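Local atomic coordinates of beta-1,4-mannanase (Aplysia kurodai, PDB entry 3VUP), a protein that probably hydrolyses beta-1,4-linked mannan in the digestive fluid of the sea hare, as a beta-mannanase with a TIM-barrel fold. Residues Phe17-Asn22 and Thr336-Lys341; Asp90-Leu95 and Lys142-His147; Phe261-Trp266 and Glu272-Thr277. One frame throughout, in Å; residues are numbered along the deposited sequence. Where two conformers were deposited one is given.

Contact 1 of 3, residues Phe17-Asn22 and Thr336-Lys341; sequences FLSGGN and TNIKDK. With SO4 (sulfate ion), chain E.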
loop_
_atom_site.group_PDB
_atom_site.type_symbol
_atom_site.label_atom_id
_atom_site.label_comp_id
_atom_site.label_asym_id
_atom_site.label_seq_id
_atom_site.Cartn_x
_atom_site.Cartn_y
_atom_site.Cartn_z
ATOM N N PHE A 17 -15.423 6.287 3.695
ATOM C CA PHE A 17 -14.097 6.840 3.933
ATOM C C PHE A 17 -13.293 5.776 4.662
ATOM O O PHE A 17 -13.781 5.199 5.637
ATOM C CB PHE A 17 -14.205 8.111 4.779
ATOM C CG PHE A 17 -12.883 8.774 5.065
ATOM C CD1 PHE A 17 -12.365 9.749 4.213
ATOM C CD2 PHE A 17 -12.157 8.425 6.194
ATOM C CE1 PHE A 17 -11.146 10.363 4.482
ATOM C CE2 PHE A 17 -10.951 9.030 6.473
ATOM C CZ PHE A 17 -10.443 10.010 5.617
ATOM N N LEU A 18 -12.077 5.503 4.191
ATOM C CA LEU A 18 -11.262 4.453 4.788
ATOM C C LEU A 18 -10.430 5.022 5.931
ATOM O O LEU A 18 -9.498 5.793 5.707
ATOM C CB LEU A 18 -10.357 3.818 3.733
ATOM C CG LEU A 18 -11.082 3.256 2.507
ATOM C CD1 LEU A 18 -10.090 2.764 1.476
ATOM C CD2 LEU A 18 -12.013 2.132 2.904
ATOM N N SER A 19 -10.770 4.642 7.157
ATOM C CA SER A 19 -10.131 5.191 8.342
ATOM C C SER A 19 -9.494 4.081 9.161
ATOM O O SER A 19 -10.165 3.114 9.528
ATOM C CB SER A 19 -11.183 5.880 9.210
ATOM O OG SER A 19 -10.597 6.318 10.419
ATOM N N GLY A 20 -8.211 4.203 9.475
ATOM C CA GLY A 20 -7.593 3.184 10.290
ATOM C C GLY A 20 -6.109 3.409 10.383
ATOM O O GLY A 20 -5.640 4.534 10.591
ATOM N N GLY A 21 -5.350 2.337 10.222
ATOM C CA GLY A 21 -3.922 2.450 10.368
ATOM C C GLY A 21 -3.150 1.301 9.768
ATOM O O GLY A 21 -3.716 0.335 9.243
ATOM N N ASN A 22 -1.834 1.444 9.848
ATOM C CA ASN A 22 -0.879 0.419 9.472
ATOM C C ASN A 22 -0.509 -0.376 10.707
ATOM O O ASN A 22 -0.033 0.213 11.681
ATOM C CB ASN A 22 0.404 1.073 8.963
ATOM C CG ASN A 22 0.238 1.754 7.630
ATOM O OD1 ASN A 22 0.585 1.186 6.604
ATOM N ND2 ASN A 22 -0.255 2.996 7.636
ATOM N N THR A 336 -11.102 7.482 16.556
ATOM C CA THR A 336 -12.366 7.623 17.269
ATOM C C THR A 336 -13.026 8.965 16.984
ATOM O O THR A 336 -14.240 9.048 16.817
ATOM C CB THR A 336 -12.161 7.433 18.783
ATOM O OG1 THR A 336 -11.754 6.083 19.041
ATOM C CG2 THR A 336 -13.438 7.722 19.541
ATOM N N ASN A 337 -12.229 10.024 16.904
ATOM C CA ASN A 337 -12.802 11.351 16.756
ATOM C C ASN A 337 -13.576 11.528 15.457
ATOM O O ASN A 337 -14.594 12.221 15.428
ATOM C CB ASN A 337 -11.730 12.425 16.880
ATOM C CG ASN A 337 -12.315 13.809 16.873
ATOM O OD1 ASN A 337 -12.304 14.496 15.856
ATOM N ND2 ASN A 337 -12.868 14.216 18.004
ATOM N N ILE A 338 -13.107 10.895 14.387
ATOM C CA ILE A 338 -13.739 11.087 13.085
ATOM C C ILE A 338 -14.778 10.028 12.739
ATOM O O ILE A 338 -15.397 10.117 11.692
ATOM C CB ILE A 338 -12.712 11.200 11.915
ATOM C CG1 ILE A 338 -11.983 9.877 11.675
ATOM C CG2 ILE A 338 -11.735 12.351 12.142
ATOM C CD1 ILE A 338 -11.288 9.816 10.317
ATOM N N LYS A 339 -14.992 9.047 13.618
ATOM C CA LYS A 339 -15.728 7.844 13.224
ATOM C C LYS A 339 -17.174 8.095 12.814
ATOM O O LYS A 339 -17.748 7.308 12.065
ATOM C CB LYS A 339 -15.654 6.755 14.297
ATOM C CG LYS A 339 -16.546 6.975 15.495
ATOM C CD LYS A 339 -16.327 5.847 16.486
ATOM C CE LYS A 339 -17.234 5.978 17.685
ATOM N NZ LYS A 339 -16.984 4.924 18.705
ATOM N N ASP A 340 -17.751 9.191 13.306
ATOM C CA ASP A 340 -19.147 9.508 13.051
ATOM C C ASP A 340 -19.336 10.574 11.966
ATOM O O ASP A 340 -20.461 11.023 11.745
ATOM C CB ASP A 340 -19.847 9.934 14.352
ATOM C CG ASP A 340 -19.202 11.156 15.002
ATOM O OD1 ASP A 340 -18.111 11.583 14.548
ATOM O OD2 ASP A 340 -19.783 11.689 15.974
ATOM N N LYS A 341 -18.261 10.968 11.289
ATOM C CA LYS A 341 -18.376 11.938 10.207
ATOM C C LYS A 341 -18.952 11.290 8.962
ATOM O O LYS A 341 -18.655 10.130 8.662
ATOM C CB LYS A 341 -17.022 12.563 9.886
ATOM C CG LYS A 341 -16.408 13.285 11.052
ATOM C CD LYS A 341 -15.160 14.091 10.706
ATOM C CE LYS A 341 -15.476 15.339 9.895
ATOM N NZ LYS A 341 -16.306 16.301 10.667
HETATM S S SO4 E . -19.460 15.884 9.045
HETATM O O1 SO4 E . -18.297 16.216 8.225
HETATM O O2 SO4 E . -20.229 14.807 8.426
HETATM O O3 SO4 E . -19.016 15.503 10.380
HETATM O O4 SO4 E . -20.291 17.085 9.138
#
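Ile338 reaches across to Ser19 and Phe17 with one branch of its side chain, and the approach tightens from CG1 to CD1. CB leads toward 17-22, and chi1 of 68° sets CG1 between the backbone N and the carbonyl carbon. CG1 comes first to the serine hydroxyl, with Ile338 CG1 4.0 Å from Ser19 OG. The terminal methyl goes further: Ile338 CD1 lies 3.6 Å from Ser19 OG. From the same position Ile338 CD1 is 3.9 Å from Phe17 CE2, meeting the ring obliquely while the two side chains cross at about a right angle. One methyl thus touches both Phe17, just before the strand, and Ser19 within it. Ile347 touches all three side chains, and Asn57 hydrogen-bonds to Phe17 O and Ser19 N, fixing the backbone that presents them.

On the helical side, a type I turn runs from Ile338 to Lys341, closed by Lys341 N to Ile338 O at 3.0 Å. From the last residue of the turn, the Lys341 side chain bends at chi3 and chi4 and curls round a sulfate, probably from the crystallisation liquor: Lys341 NZ lies 2.8 Å from its O3, with a weaker bond to O1. Ser343 OG and Thr342 N also bind this ion.

The contact joins the start of barrel strand 18-22 to the end of the last helix, 324-338. Only 86 Å² is buried and nothing polar pairs across it, so its chemistry is that of van der Waals packing, with one methyl touching a ring obliquely and a hydroxyl in a buried place.

Contact 2 of 3, residues Asp90-Leu95 and Lys142-His147; sequences DDMKDL and KPIVNH. With SO4 (sulfate ion), chain H.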
loop_
_atom_site.group_PDB
_atom_site.type_symbol
_atom_site.label_atom_id
_atom_site.label_comp_id
_atom_site.label_asym_id
_atom_site.label_seq_id
_atom_site.Cartn_x
_atom_site.Cartn_y
_atom_site.Cartn_z
ATOM N N ASP A 90 -3.788 -20.766 3.407
ATOM C CA ASP A 90 -4.641 -20.793 4.593
ATOM C C ASP A 90 -4.456 -19.541 5.453
ATOM O O ASP A 90 -5.421 -19.006 6.002
ATOM C CB ASP A 90 -4.346 -22.028 5.457
ATOM C CG ASP A 90 -4.793 -23.334 4.815
ATOM O OD1 ASP A 90 -5.697 -23.321 3.956
ATOM O OD2 ASP A 90 -4.237 -24.386 5.194
ATOM N N ASP A 91 -3.209 -19.094 5.586
ATOM C CA ASP A 91 -2.895 -17.939 6.416
ATOM C C ASP A 91 -3.575 -16.684 5.883
ATOM O O ASP A 91 -4.154 -15.903 6.644
ATOM C CB ASP A 91 -1.385 -17.697 6.464
ATOM C CG ASP A 91 -0.619 -18.807 7.169
ATOM O OD1 ASP A 91 -1.221 -19.600 7.933
ATOM O OD2 ASP A 91 0.615 -18.865 6.956
ATOM N N MET A 92 -3.501 -16.484 4.573
ATOM C CA MET A 92 -4.091 -15.291 3.983
ATOM C C MET A 92 -5.616 -15.320 4.104
ATOM O O MET A 92 -6.240 -14.296 4.402
ATOM C CB MET A 92 -3.637 -15.119 2.534
ATOM C CG MET A 92 -2.132 -14.852 2.393
ATOM S SD MET A 92 -1.556 -13.353 3.238
ATOM C CE MET A 92 -2.397 -12.074 2.303
ATOM N N LYS A 93 -6.218 -16.492 3.916
ATOM C CA LYS A 93 -7.656 -16.615 4.100
ATOM C C LYS A 93 -8.048 -16.363 5.553
ATOM O O LYS A 93 -9.014 -15.656 5.823
ATOM C CB LYS A 93 -8.167 -17.981 3.630
ATOM C CG LYS A 93 -9.624 -18.231 4.024
ATOM C CD LYS A 93 -10.360 -19.142 3.060
ATOM C CE LYS A 93 -11.865 -19.062 3.297
ATOM N NZ LYS A 93 -12.238 -19.352 4.713
ATOM N N ASP A 94 -7.289 -16.929 6.487
ATOM C CA ASP A 94 -7.606 -16.758 7.896
ATOM C C ASP A 94 -7.428 -15.312 8.355
ATOM O O ASP A 94 -8.188 -14.826 9.197
ATOM C CB ASP A 94 -6.786 -17.712 8.762
ATOM C CG ASP A 94 -7.387 -17.896 10.137
ATOM O OD1 ASP A 94 -8.601 -18.177 10.225
ATOM O OD2 ASP A 94 -6.652 -17.748 11.133
ATOM N N LEU A 95 -6.421 -14.634 7.813
ATOM C CA LEU A 95 -6.250 -13.210 8.063
ATOM C C LEU A 95 -7.537 -12.470 7.715
ATOM O O LEU A 95 -8.050 -11.676 8.504
ATOM C CB LEU A 95 -5.098 -12.665 7.218
ATOM C CG LEU A 95 -5.025 -11.140 7.077
ATOM C CD1 LEU A 95 -4.745 -10.447 8.407
ATOM C CD2 LEU A 95 -3.973 -10.782 6.044
ATOM N N LYS A 142 -0.630 -15.321 -8.184
ATOM C CA LYS A 142 -1.911 -15.811 -8.664
ATOM C C LYS A 142 -2.538 -16.847 -7.708
ATOM O O LYS A 142 -3.726 -16.750 -7.405
ATOM C CB LYS A 142 -1.841 -16.293 -10.121
ATOM C CG LYS A 142 -1.666 -15.159 -11.139
ATOM C CD LYS A 142 -1.535 -15.707 -12.550
ATOM C CE LYS A 142 -1.499 -14.611 -13.597
ATOM N NZ LYS A 142 -1.588 -15.193 -14.964
ATOM N N PRO A 143 -1.754 -17.825 -7.208
ATOM C CA PRO A 143 -2.377 -18.738 -6.239
ATOM C C PRO A 143 -2.934 -18.048 -4.990
ATOM O O PRO A 143 -4.018 -18.404 -4.527
ATOM C CB PRO A 143 -1.231 -19.687 -5.883
ATOM C CG PRO A 143 -0.423 -19.745 -7.153
ATOM C CD PRO A 143 -0.460 -18.345 -7.693
ATOM N N ILE A 144 -2.217 -17.063 -4.463
ATOM C CA ILE A 144 -2.706 -16.335 -3.297
ATOM C C ILE A 144 -3.998 -15.572 -3.614
ATOM O O ILE A 144 -4.996 -15.682 -2.895
ATOM C CB ILE A 144 -1.635 -15.371 -2.744
ATOM C CG1 ILE A 144 -0.472 -16.161 -2.127
ATOM C CG2 ILE A 144 -2.258 -14.415 -1.730
ATOM C CD1 ILE A 144 0.763 -15.321 -1.872
ATOM N N VAL A 145 -3.968 -14.806 -4.698
ATOM C CA VAL A 145 -5.105 -13.985 -5.091
ATOM C C VAL A 145 -6.324 -14.846 -5.387
ATOM O O VAL A 145 -7.447 -14.514 -4.992
ATOM C CB VAL A 145 -4.731 -13.108 -6.304
ATOM C CG1 VAL A 145 -5.958 -12.436 -6.904
ATOM C CG2 VAL A 145 -3.688 -12.073 -5.899
ATOM N N ASN A 146 -6.102 -15.959 -6.076
ATOM C CA ASN A 146 -7.193 -16.870 -6.378
ATOM C C ASN A 146 -7.805 -17.470 -5.120
ATOM O O ASN A 146 -9.020 -17.626 -5.019
ATOM C CB ASN A 146 -6.719 -17.987 -7.297
ATOM C CG ASN A 146 -7.829 -18.944 -7.647
ATOM O OD1 ASN A 146 -8.771 -18.585 -8.357
ATOM N ND2 ASN A 146 -7.735 -20.168 -7.143
ATOM N N HIS A 147 -6.957 -17.804 -4.154
ATOM C CA HIS A 147 -7.420 -18.480 -2.951
ATOM C C HIS A 147 -8.376 -17.607 -2.133
ATOM O O HIS A 147 -9.290 -18.117 -1.488
ATOM C CB HIS A 147 -6.234 -18.886 -2.086
ATOM C CG HIS A 147 -6.605 -19.782 -0.952
ATOM N ND1 HIS A 147 -6.920 -21.110 -1.132
ATOM C CD2 HIS A 147 -6.728 -19.540 0.375
ATOM C CE1 HIS A 147 -7.210 -21.651 0.038
ATOM N NE2 HIS A 147 -7.106 -20.719 0.967
HETATM S S SO4 H . 0.168 -13.642 -17.850
HETATM O O1 SO4 H . 1.403 -13.843 -17.096
HETATM O O2 SO4 H . 0.200 -12.356 -18.560
HETATM O O3 SO4 H . 0.001 -14.715 -18.826
HETATM O O4 SO4 H . -0.964 -13.665 -16.924
HETATM O O HOH W 1 -7.770 -21.719 3.528
#
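His147 meets Lys93 and Asp90 along the outer side of this helix pair. Lys93 CB sits at the edge of the imidazole, near its plane, 3.9 Å from His147 CD2. On the buried side, the methyl Ile144 CG2, about a turn before His147, rests 4.1 Å from Met92 CG, the apolar part of the contact. The polar part is indirect: Asp90 OD1 and His147 NE2 stand 4.2 Å apart, and a water set to one side of the line between them bridges the two. It donates to Asp90 OD1 at 2.7 Å and lies 2.8 Å from His147 NE2, in the plane of the ring at its edge.

What positions these groups is found one shell out. The ring of His147 projects toward helix 88-101 because its CG is anti to the backbone N (chi1 -170°), and Leu89 touches it from that helix. Ile144 also packs on Met88 and Leu89, while Phe32 lies against Met92. The end of Lys93 turns away from His147 to a salt bridge with Asp97, one turn on in its own helix. The axes of the two short helical segments approach to 9.6 Å at a signed angle of -37°, in the same general direction, as expected of neighbouring helices on the outside of a beta/alpha barrel. At the far side of 142-147, Lys142 NZ holds a sulfate O4 at 2.6 Å, an ion probably from the crystallisation liquor that Gln134 and Lys251 also bind.

The interface thus grades from a buried methionine-isoleucine contact to a hydrated rim. With a carboxylate so near, reached through water, protonation of His147 would probably be eased, although the coordinates do not establish its charge.

Contact 3 of 3, residues Phe261-Trp266 and Glu272-Thr277; sequences FHSYSW and EVAPFT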
loop_
_atom_site.group_PDB
_atom_site.type_symbol
_atom_site.label_atom_id
_atom_site.label_comp_id
_atom_site.label_asym_id
_atom_site.label_seq_id
_atom_site.Cartn_x
_atom_site.Cartn_y
_atom_site.Cartn_z
ATOM N N PHE A 261 -0.842 8.129 -0.864
ATOM C CA PHE A 261 0.275 9.008 -0.521
ATOM C C PHE A 261 0.697 8.774 0.927
ATOM O O PHE A 261 -0.150 8.643 1.810
ATOM C CB PHE A 261 -0.148 10.479 -0.565
ATOM C CG PHE A 261 -0.549 11.026 -1.923
ATOM C CD1 PHE A 261 -0.326 10.362 -3.121
ATOM C CD2 PHE A 261 -1.137 12.281 -1.967
ATOM C CE1 PHE A 261 -0.708 10.945 -4.338
ATOM C CE2 PHE A 261 -1.505 12.866 -3.162
ATOM C CZ PHE A 261 -1.285 12.201 -4.349
ATOM N N HIS A 262 2.001 8.797 1.186
ATOM C CA HIS A 262 2.496 8.917 2.550
ATOM C C HIS A 262 2.934 10.355 2.767
ATOM O O HIS A 262 3.394 11.010 1.832
ATOM C CB HIS A 262 3.652 7.955 2.786
ATOM C CG HIS A 262 3.281 6.535 2.535
ATOM N ND1 HIS A 262 4.211 5.517 2.477
ATOM C CD2 HIS A 262 2.077 5.955 2.320
ATOM C CE1 HIS A 262 3.594 4.376 2.238
ATOM N NE2 HIS A 262 2.299 4.615 2.127
ATOM N N SER A 263 2.782 10.851 3.989
ATOM C CA SER A 263 3.178 12.222 4.254
ATOM C C SER A 263 3.703 12.416 5.658
ATOM O O SER A 263 2.996 12.198 6.640
ATOM C CB SER A 263 2.021 13.186 3.985
ATOM O OG SER A 263 2.428 14.542 4.129
ATOM N N TYR A 264 4.948 12.871 5.725
ATOM C CA TYR A 264 5.637 13.142 6.973
ATOM C C TYR A 264 6.331 14.492 6.870
ATOM O O TYR A 264 6.929 14.821 5.846
ATOM C CB TYR A 264 6.689 12.069 7.224
ATOM C CG TYR A 264 6.159 10.669 7.422
ATOM C CD1 TYR A 264 5.713 10.247 8.670
ATOM C CD2 TYR A 264 6.117 9.761 6.371
ATOM C CE1 TYR A 264 5.257 8.967 8.875
ATOM C CE2 TYR A 264 5.650 8.472 6.566
ATOM C CZ TYR A 264 5.230 8.076 7.827
ATOM O OH TYR A 264 4.790 6.796 8.073
ATOM N N SER A 265 6.271 15.265 7.942
ATOM C CA SER A 265 7.084 16.469 8.029
ATOM C C SER A 265 8.552 16.094 8.232
ATOM O O SER A 265 8.856 14.983 8.678
ATOM C CB SER A 265 6.588 17.404 9.144
ATOM O OG SER A 265 6.639 16.804 10.431
ATOM N N TRP A 266 9.446 17.015 7.880
ATOM C CA TRP A 266 10.874 16.835 8.082
ATOM C C TRP A 266 11.367 17.970 8.955
ATOM O O TRP A 266 11.145 19.142 8.635
ATOM C CB TRP A 266 11.617 16.844 6.744
ATOM C CG TRP A 266 13.105 16.956 6.892
ATOM C CD1 TRP A 266 13.885 18.012 6.526
ATOM C CD2 TRP A 266 13.988 15.983 7.468
ATOM N NE1 TRP A 266 15.203 17.749 6.818
ATOM C CE2 TRP A 266 15.294 16.509 7.395
ATOM C CE3 TRP A 266 13.803 14.713 8.027
ATOM C CZ2 TRP A 266 16.408 15.816 7.873
ATOM C CZ3 TRP A 266 14.913 14.021 8.493
ATOM C CH2 TRP A 266 16.197 14.576 8.414
ATOM N N GLU A 272 6.790 21.392 0.349
ATOM C CA GLU A 272 5.947 22.234 -0.495
ATOM C C GLU A 272 4.817 21.488 -1.193
ATOM O O GLU A 272 3.929 22.106 -1.780
ATOM C CB GLU A 272 6.795 22.970 -1.530
ATOM C CG GLU A 272 7.935 23.784 -0.947
ATOM C CD GLU A 272 8.740 24.492 -2.020
ATOM O OE1 GLU A 272 8.405 24.334 -3.212
ATOM O OE2 GLU A 272 9.705 25.205 -1.675
ATOM N N VAL A 273 4.848 20.162 -1.129
ATOM C CA VAL A 273 3.892 19.338 -1.853
ATOM C C VAL A 273 3.028 18.539 -0.857
ATOM O O VAL A 273 2.204 17.718 -1.249
ATOM C CB VAL A 273 4.656 18.423 -2.853
ATOM C CG1 VAL A 273 3.722 17.684 -3.799
ATOM C CG2 VAL A 273 5.616 19.272 -3.670
ATOM N N ALA A 274 3.185 18.820 0.434
ATOM C CA ALA A 274 2.612 17.953 1.464
ATOM C C ALA A 274 1.090 17.856 1.418
ATOM O O ALA A 274 0.399 18.868 1.378
ATOM C CB ALA A 274 3.051 18.408 2.843
ATOM N N PRO A 275 0.559 16.629 1.473
ATOM C CA PRO A 275 -0.896 16.483 1.545
ATOM C C PRO A 275 -1.515 17.228 2.730
ATOM O O PRO A 275 -2.639 17.707 2.610
ATOM C CB PRO A 275 -1.077 14.968 1.655
ATOM C CG PRO A 275 0.061 14.433 0.812
ATOM C CD PRO A 275 1.223 15.353 1.157
ATOM N N PHE A 276 -0.773 17.368 3.827
ATOM C CA PHE A 276 -1.274 18.020 5.036
ATOM C C PHE A 276 -1.316 19.540 4.978
ATOM O O PHE A 276 -1.765 20.175 5.923
ATOM C CB PHE A 276 -0.523 17.504 6.264
ATOM C CG PHE A 276 -0.994 16.162 6.695
ATOM C CD1 PHE A 276 -2.164 16.048 7.433
ATOM C CD2 PHE A 276 -0.326 15.010 6.329
ATOM C CE1 PHE A 276 -2.654 14.814 7.813
ATOM C CE2 PHE A 276 -0.801 13.771 6.714
ATOM C CZ PHE A 276 -1.962 13.672 7.451
ATOM N N THR A 277 -0.876 20.121 3.865
ATOM C CA THR A 277 -1.040 21.556 3.634
ATOM C C THR A 277 -1.739 21.828 2.304
ATOM O O THR A 277 -1.795 22.966 1.842
ATOM C CB THR A 277 0.297 22.301 3.670
ATOM O OG1 THR A 277 1.178 21.713 2.709
ATOM C CG2 THR A 277 0.919 22.239 5.062
#
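Ser263 directs its hydroxyl between Pro275 and Phe276. Its OG is anti to the backbone N (chi1 -175°), which carries the oxygen to 3.3 Å from Pro275 CD and 3.6 Å from Phe276 CD2. It reaches the phenyl at the edge, in the plane of the ring, so it meets C-H groups and not the aromatic face. Pro275 offers a second ring carbon to Phe261: Pro275 CG is 3.7 Å from Phe261 CD2, touching that ring obliquely. Phe261 is placed for this by chi1 of -65°, with CG beside the backbone N.

Outer rings frame the group. Phe276 stacks on Trp270 and meets Phe294 edge-to-face, while Tyr283 does the same with Phe261. The short 3-10 segment 275-276, with Thr277 N bonded to Ala274 O at 3.1 Å, brings proline and phenylalanine forward together. An alanine in place of Pro275 lacks CG and CD, and would probably leave a gap beside Phe261 and the Ser263 hydroxyl.

His262 and Tyr264 point the other way, toward bonds with Glu162 and Glu293. These glutamates follow strand 157-161 and end strand 289-293, consistent with the paired carboxylates at strands 4 and 7 of clan GH-A glycosidases. The chemistry here is therefore close van der Waals packing of a hydroxyl among aliphatic and aromatic C-H groups, on the outward side of the strand end.

From the N terminus, strand 18-22 opens the barrel, and contact 1 closes the widest loop only when the last helix, 324-338, comes back to it 314 residues later. Contacts 2 and 3 are both nested inside that loop. Contact 2 closes first, pairing helix 88-101 with helix 130-147 on the barrel's outside; contact 3 follows in series, folding the loop after strand 259-262 back on that strand. Contacts 2 and 3 lie on opposite sides of the chain's centre, their own centres about 34 Å apart. Contacts 1 and 3 both reach the barrel sheet, with nearest atoms about 6 Å apart, but do not touch.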